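Local coordinates for protein putative epimerase (Burkholderia cenocepacia, PDB 4LW8) that is a putative NAD(P)-dependent epimerase/dehydratase that probably isomerises a nucleotide sugar in the biosynthesis of the LPS O-antigen, at residues L199-A204 with I213-L218; D223-R228 with V249-A254. All coordinates share one frame; numbering follows the deposited sequence.

In the fold
Helix 198-207 runs into strand 212-215, and contact 1 closes the short loop between them. Strand 221-226 follows, then helix 227-240 and strand 246-249. Contact 2 closes this second, longer loop by joining 223-228 to the turn that leads into strand 254-256. The two contacts are in series and neither nests nor crosses. Contact 1 lies at the outer part of the chain, where helix 198-207 packs on the two-stranded parallel sheet of 212-215 and 273-276. Contact 2 sits nearer the middle, on the large mixed sheet. Their centres are about 18 Å apart. They still meet, because Leu199 CD2 packs on Phe224 CD1 at 3.8 Å.

Contact 1: L199-A204 with I213-L218; sequences LPKLVA and ISLGNL
Leu202 of the helix meets Ile213 and Leu215 of the strand through methyl groups. Its CD1 touches Ile213 CD1 at 3.6 Å and Leu215 CD2 at 3.7 Å. One methyl thus bridges two strand residues. The Leu202 and Ile213 side chains cross at about a right angle. Ile213 CG1 is anti to its backbone N (chi1 -165°), and the chain stays extended to CD1. The same CD1 also lies 4.1 Å from Lys201 CE, so the aliphatic part of the lysine borders the apolar patch.

The polar contact is a single hydrogen bond. Lys201 NZ donates to the backbone Ser214 O at 3.2 Å. The C=O...N angle is 168°, so the ammonium sits nearly in line with the carbonyl. The lysine chain is extended throughout and reaches past Ile213 to this oxygen.

Leu202 also packs on Leu257, Val260 and Leu264 of helix 257-268. Ile213 bonds through its backbone to Asp273 and Thr275, and Leu215 to Thr275, of strand 273-276. The helix and strand segments run close to antiparallel, at 158°, with axes 10.3 Å apart. This is helix-on-sheet packing: helix 198-207 lies against the small two-stranded parallel sheet, which is separate from the main Rossmann-type sheet of this epimerase/dehydratase family protein.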
loop_
_atom_site.group_PDB
_atom_site.type_symbol
_atom_site.label_atom_id
_atom_site.label_comp_id
_atom_site.label_asym_id
_atom_site.label_seq_id
_atom_site.Cartn_x
_atom_site.Cartn_y
_atom_site.Cartn_z
ATOM N N LEU A 199 -2.647 11.115 -25.487
ATOM C CA LEU A 199 -1.887 11.772 -26.558
ATOM C C LEU A 199 -1.702 10.874 -27.805
ATOM O O LEU A 199 -1.880 11.355 -28.930
ATOM C CB LEU A 199 -0.535 12.286 -26.028
ATOM C CG LEU A 199 -0.524 13.782 -25.634
ATOM C CD1 LEU A 199 -1.682 14.145 -24.719
ATOM C CD2 LEU A 199 0.793 14.200 -24.988
ATOM N N PRO A 200 -1.364 9.576 -27.623
ATOM C CA PRO A 200 -1.351 8.722 -28.823
ATOM C C PRO A 200 -2.714 8.624 -29.530
ATOM O O PRO A 200 -2.765 8.510 -30.760
ATOM C CB PRO A 200 -0.913 7.359 -28.273
ATOM C CG PRO A 200 -0.024 7.728 -27.099
ATOM C CD PRO A 200 -0.718 8.910 -26.472
ATOM N N LYS A 201 -3.800 8.690 -28.769
ATOM C CA LYS A 201 -5.139 8.699 -29.362
ATOM C C LYS A 201 -5.323 9.940 -30.243
ATOM O O LYS A 201 -5.759 9.839 -31.394
ATOM C CB LYS A 201 -6.200 8.647 -28.259
ATOM C CG LYS A 201 -7.657 8.535 -28.730
ATOM C CD LYS A 201 -8.622 8.854 -27.572
ATOM C CE LYS A 201 -10.083 8.883 -28.023
ATOM N NZ LYS A 201 -11.019 9.356 -26.944
ATOM N N LEU A 202 -4.949 11.103 -29.706
ATOM C CA LEU A 202 -5.003 12.365 -30.442
ATOM C C LEU A 202 -4.119 12.305 -31.685
ATOM O O LEU A 202 -4.550 12.676 -32.780
ATOM C CB LEU A 202 -4.562 13.529 -29.553
ATOM C CG LEU A 202 -5.608 14.290 -28.735
ATOM C CD1 LEU A 202 -6.599 13.347 -28.103
ATOM C CD2 LEU A 202 -4.913 15.104 -27.659
ATOM N N VAL A 203 -2.880 11.847 -31.513
ATOM C CA VAL A 203 -1.949 11.726 -32.640
ATOM C C VAL A 203 -2.507 10.793 -33.725
ATOM O O VAL A 203 -2.462 11.118 -34.912
ATOM C CB VAL A 203 -0.560 11.227 -32.170
ATOM C CG1 VAL A 203 0.299 10.757 -33.354
ATOM C CG2 VAL A 203 0.147 12.319 -31.389
ATOM N N ALA A 204 -3.045 9.646 -33.313
ATOM C CA ALA A 204 -3.602 8.678 -34.259
ATOM C C ALA A 204 -4.731 9.300 -35.074
ATOM O O ALA A 204 -4.822 9.091 -36.285
ATOM C CB ALA A 204 -4.096 7.434 -33.536
ATOM N N ILE A 213 -13.260 13.899 -32.970
ATOM C CA ILE A 213 -12.870 13.112 -31.804
ATOM C C ILE A 213 -13.679 13.527 -30.571
ATOM O O ILE A 213 -14.184 14.644 -30.494
ATOM C CB ILE A 213 -11.356 13.258 -31.508
ATOM C CG1 ILE A 213 -10.882 12.170 -30.541
ATOM C CG2 ILE A 213 -11.037 14.628 -30.932
ATOM C CD1 ILE A 213 -9.449 12.351 -30.082
ATOM N N SER A 214 -13.797 12.613 -29.615
ATOM C CA SER A 214 -14.548 12.855 -28.396
ATOM C C SER A 214 -13.587 12.920 -27.232
ATOM O O SER A 214 -12.749 12.034 -27.073
ATOM C CB SER A 214 -15.581 11.752 -28.155
ATOM O OG SER A 214 -16.576 11.762 -29.155
ATOM N N LEU A 215 -13.696 13.984 -26.437
ATOM C CA LEU A 215 -12.786 14.222 -25.316
ATOM C C LEU A 215 -13.517 14.750 -24.075
ATOM O O LEU A 215 -14.712 15.039 -24.122
ATOM C CB LEU A 215 -11.687 15.212 -25.722
ATOM C CG LEU A 215 -10.834 14.840 -26.935
ATOM C CD1 LEU A 215 -10.018 16.039 -27.415
ATOM C CD2 LEU A 215 -9.924 13.683 -26.558
ATOM N N GLY A 216 -12.787 14.875 -22.970
ATOM C CA GLY A 216 -13.323 15.508 -21.778
ATOM C C GLY A 216 -13.129 17.012 -21.849
ATOM O O GLY A 216 -13.056 17.575 -22.939
ATOM N N ASN A 217 -13.010 17.659 -20.693
ATOM C CA ASN A 217 -12.784 19.100 -20.638
ATOM C C ASN A 217 -11.435 19.465 -21.243
ATOM O O ASN A 217 -10.446 18.770 -21.033
ATOM C CB ASN A 217 -12.876 19.615 -19.193
ATOM N N LEU A 218 -11.406 20.566 -21.984
ATOM C CA LEU A 218 -10.225 20.986 -22.726
ATOM C C LEU A 218 -9.385 21.982 -21.935
ATOM O O LEU A 218 -8.330 22.415 -22.394
ATOM C CB LEU A 218 -10.635 21.605 -24.068
ATOM C CG LEU A 218 -11.557 20.736 -24.935
ATOM C CD1 LEU A 218 -11.942 21.452 -26.227
ATOM C CD2 LEU A 218 -10.911 19.376 -25.231
#

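Contact 2: D223-R228 with V249-A254; sequences DFSDVR and VCSERA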
loop_
_atom_site.group_PDB
_atom_site.type_symbol
_atom_site.label_atom_id
_atom_site.label_comp_id
_atom_site.label_asym_id
_atom_site.label_seq_id
_atom_site.Cartn_x
_atom_site.Cartn_y
_atom_site.Cartn_z
ATOM N N ASP A 223 1.021 17.783 -16.767
ATOM C CA ASP A 223 2.454 17.751 -17.047
ATOM C C ASP A 223 2.766 16.580 -17.982
ATOM O O ASP A 223 2.544 15.427 -17.616
ATOM C CB ASP A 223 3.213 17.620 -15.716
ATOM C CG ASP A 223 4.722 17.759 -15.859
ATOM O OD1 ASP A 223 5.319 17.182 -16.795
ATOM O OD2 ASP A 223 5.321 18.436 -15.000
ATOM N N PHE A 224 3.264 16.872 -19.185
ATOM C CA PHE A 224 3.624 15.828 -20.151
ATOM C C PHE A 224 5.117 15.841 -20.522
ATOM O O PHE A 224 5.705 16.899 -20.724
ATOM C CB PHE A 224 2.808 15.970 -21.435
ATOM C CG PHE A 224 1.335 15.749 -21.258
ATOM C CD1 PHE A 224 0.813 14.467 -21.223
ATOM C CD2 PHE A 224 0.466 16.825 -21.169
ATOM C CE1 PHE A 224 -0.556 14.258 -21.067
ATOM C CE2 PHE A 224 -0.906 16.624 -21.023
ATOM C CZ PHE A 224 -1.411 15.335 -20.970
ATOM N N SER A 225 5.719 14.659 -20.630
ATOM C CA SER A 225 7.136 14.548 -21.009
ATOM C C SER A 225 7.327 13.608 -22.181
ATOM O O SER A 225 6.478 12.759 -22.476
ATOM C CB SER A 225 7.994 14.045 -19.829
ATOM O OG SER A 225 7.928 14.930 -18.721
ATOM N N ASP A 226 8.461 13.769 -22.838
ATOM C CA ASP A 226 8.918 12.872 -23.878
ATOM C C ASP A 226 9.564 11.659 -23.202
ATOM O O ASP A 226 10.400 11.822 -22.310
ATOM C CB ASP A 226 9.917 13.616 -24.782
ATOM C CG ASP A 226 10.243 12.866 -26.043
ATOM O OD1 ASP A 226 10.703 11.707 -25.958
ATOM O OD2 ASP A 226 10.045 13.453 -27.129
ATOM N N VAL A 227 9.171 10.455 -23.609
ATOM C CA VAL A 227 9.751 9.221 -23.069
ATOM C C VAL A 227 11.299 9.213 -23.164
ATOM O O VAL A 227 11.983 8.669 -22.289
ATOM C CB VAL A 227 9.163 7.965 -23.789
ATOM C CG1 VAL A 227 9.520 7.955 -25.285
ATOM C CG2 VAL A 227 9.621 6.684 -23.107
ATOM N N ARG A 228 11.852 9.858 -24.186
ATOM C CA ARG A 228 13.299 9.918 -24.325
ATOM C C ARG A 228 13.929 10.743 -23.194
ATOM O O ARG A 228 14.978 10.372 -22.669
ATOM C CB ARG A 228 13.686 10.496 -25.687
ATOM C CG ARG A 228 13.352 9.581 -26.850
ATOM C CD ARG A 228 13.453 10.281 -28.181
ATOM N NE ARG A 228 12.492 11.375 -28.286
ATOM C CZ ARG A 228 12.385 12.156 -29.355
ATOM N NH1 ARG A 228 13.178 11.950 -30.405
ATOM N NH2 ARG A 228 11.494 13.135 -29.377
ATOM N N VAL A 249 9.821 12.701 -11.813
ATOM C CA VAL A 249 10.398 12.890 -13.146
ATOM C C VAL A 249 9.299 13.516 -13.999
ATOM O O VAL A 249 8.249 12.910 -14.209
ATOM C CB VAL A 249 10.928 11.563 -13.759
ATOM C CG1 VAL A 249 11.483 11.787 -15.167
ATOM C CG2 VAL A 249 12.019 10.973 -12.859
ATOM N N CYS A 250 9.523 14.752 -14.436
ATOM C CA CYS A 250 8.465 15.564 -15.056
ATOM C C CYS A 250 9.065 16.743 -15.811
ATOM O O CYS A 250 10.246 17.043 -15.647
ATOM C CB CYS A 250 7.489 16.074 -14.001
ATOM S SG CYS A 250 8.321 16.966 -12.668
ATOM N N SER A 251 8.250 17.399 -16.636
ATOM C CA SER A 251 8.710 18.491 -17.495
ATOM C C SER A 251 8.617 19.830 -16.776
ATOM O O SER A 251 9.236 20.794 -17.192
ATOM C CB SER A 251 7.876 18.561 -18.781
ATOM O OG SER A 251 6.602 19.163 -18.519
ATOM N N GLU A 252 7.798 19.871 -15.728
ATOM C CA GLU A 252 7.467 21.096 -14.988
ATOM C C GLU A 252 6.632 22.055 -15.838
ATOM O O GLU A 252 6.416 23.196 -15.459
ATOM C CB GLU A 252 8.724 21.819 -14.486
ATOM C CG GLU A 252 9.552 21.017 -13.503
ATOM C CD GLU A 252 10.734 21.802 -12.960
ATOM O OE1 GLU A 252 11.381 22.525 -13.749
ATOM O OE2 GLU A 252 11.015 21.692 -11.747
ATOM N N ARG A 253 6.154 21.594 -16.984
ATOM C CA ARG A 253 5.212 22.405 -17.742
ATOM C C ARG A 253 3.876 21.689 -17.890
ATOM O O ARG A 253 3.824 20.504 -18.216
ATOM C CB ARG A 253 5.768 22.755 -19.118
ATOM C CG ARG A 253 4.805 23.609 -19.915
ATOM C CD ARG A 253 5.503 24.365 -21.012
ATOM N NE ARG A 253 4.545 25.101 -21.825
ATOM C CZ ARG A 253 4.876 25.867 -22.856
ATOM N NH1 ARG A 253 6.150 26.001 -23.194
ATOM N NH2 ARG A 253 3.936 26.501 -23.545
ATOM N N ALA A 254 2.802 22.431 -17.646
ATOM C CA ALA A 254 1.450 21.907 -17.753
ATOM C C ALA A 254 0.767 22.416 -19.020
ATOM O O ALA A 254 0.746 23.614 -19.284
ATOM C CB ALA A 254 0.636 22.286 -16.524
#
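Asp223 meets the turn at Ser251 and Glu252 through its carboxylate. OD1 accepts from Ser251 N at 2.9 Å. This bond is nearly straight, with an N-H...O angle of 163°, and uses the syn lone pair. Ser251 OG donates to the same oxygen at 2.9 Å, but from well above the carboxylate plane. OD2 accepts from Glu252 N at 3.0 Å, on the syn side and 27° out of plane. The two oxygens therefore hold two successive backbone N-H groups. Cys250 CB lies against OD2 at 3.4 Å.

The backbones also approach each other. Asp223 CA makes a CH...O contact with Arg253 O at 3.3 Å.

Further groups set these partners. With CG anti to its backbone N (chi1 -172°), Asp223 carries its carboxylate to the turn at Ser251. OD2 also accepts from Gly291 N of strand 288-291. Ser251 OG accepts from Arg253 N at 2.9 Å, which forms an ST turn. The CB of Glu252 points away from the strand. Its OE1 forms a salt bridge with Arg297, and its OE2 accepts from Arg293 N.

At the other end of 223-228, Asp226 is the N-cap of helix 227-240. Its OD1 accepts from Arg228 N at 2.8 Å. Arg228 also grips the Asp226 carboxylate side-on, NE to OD1 and NH2 to OD2, as a salt bridge.

The Asp223 carboxylate is buried, and four hydrogen bonds from three backbone N-H groups and one hydroxyl surround it. Such a set of donors would stabilise a negative charge and fix the carboxylate's rotation, pinning the turn after strand 246-249 to strand 221-226.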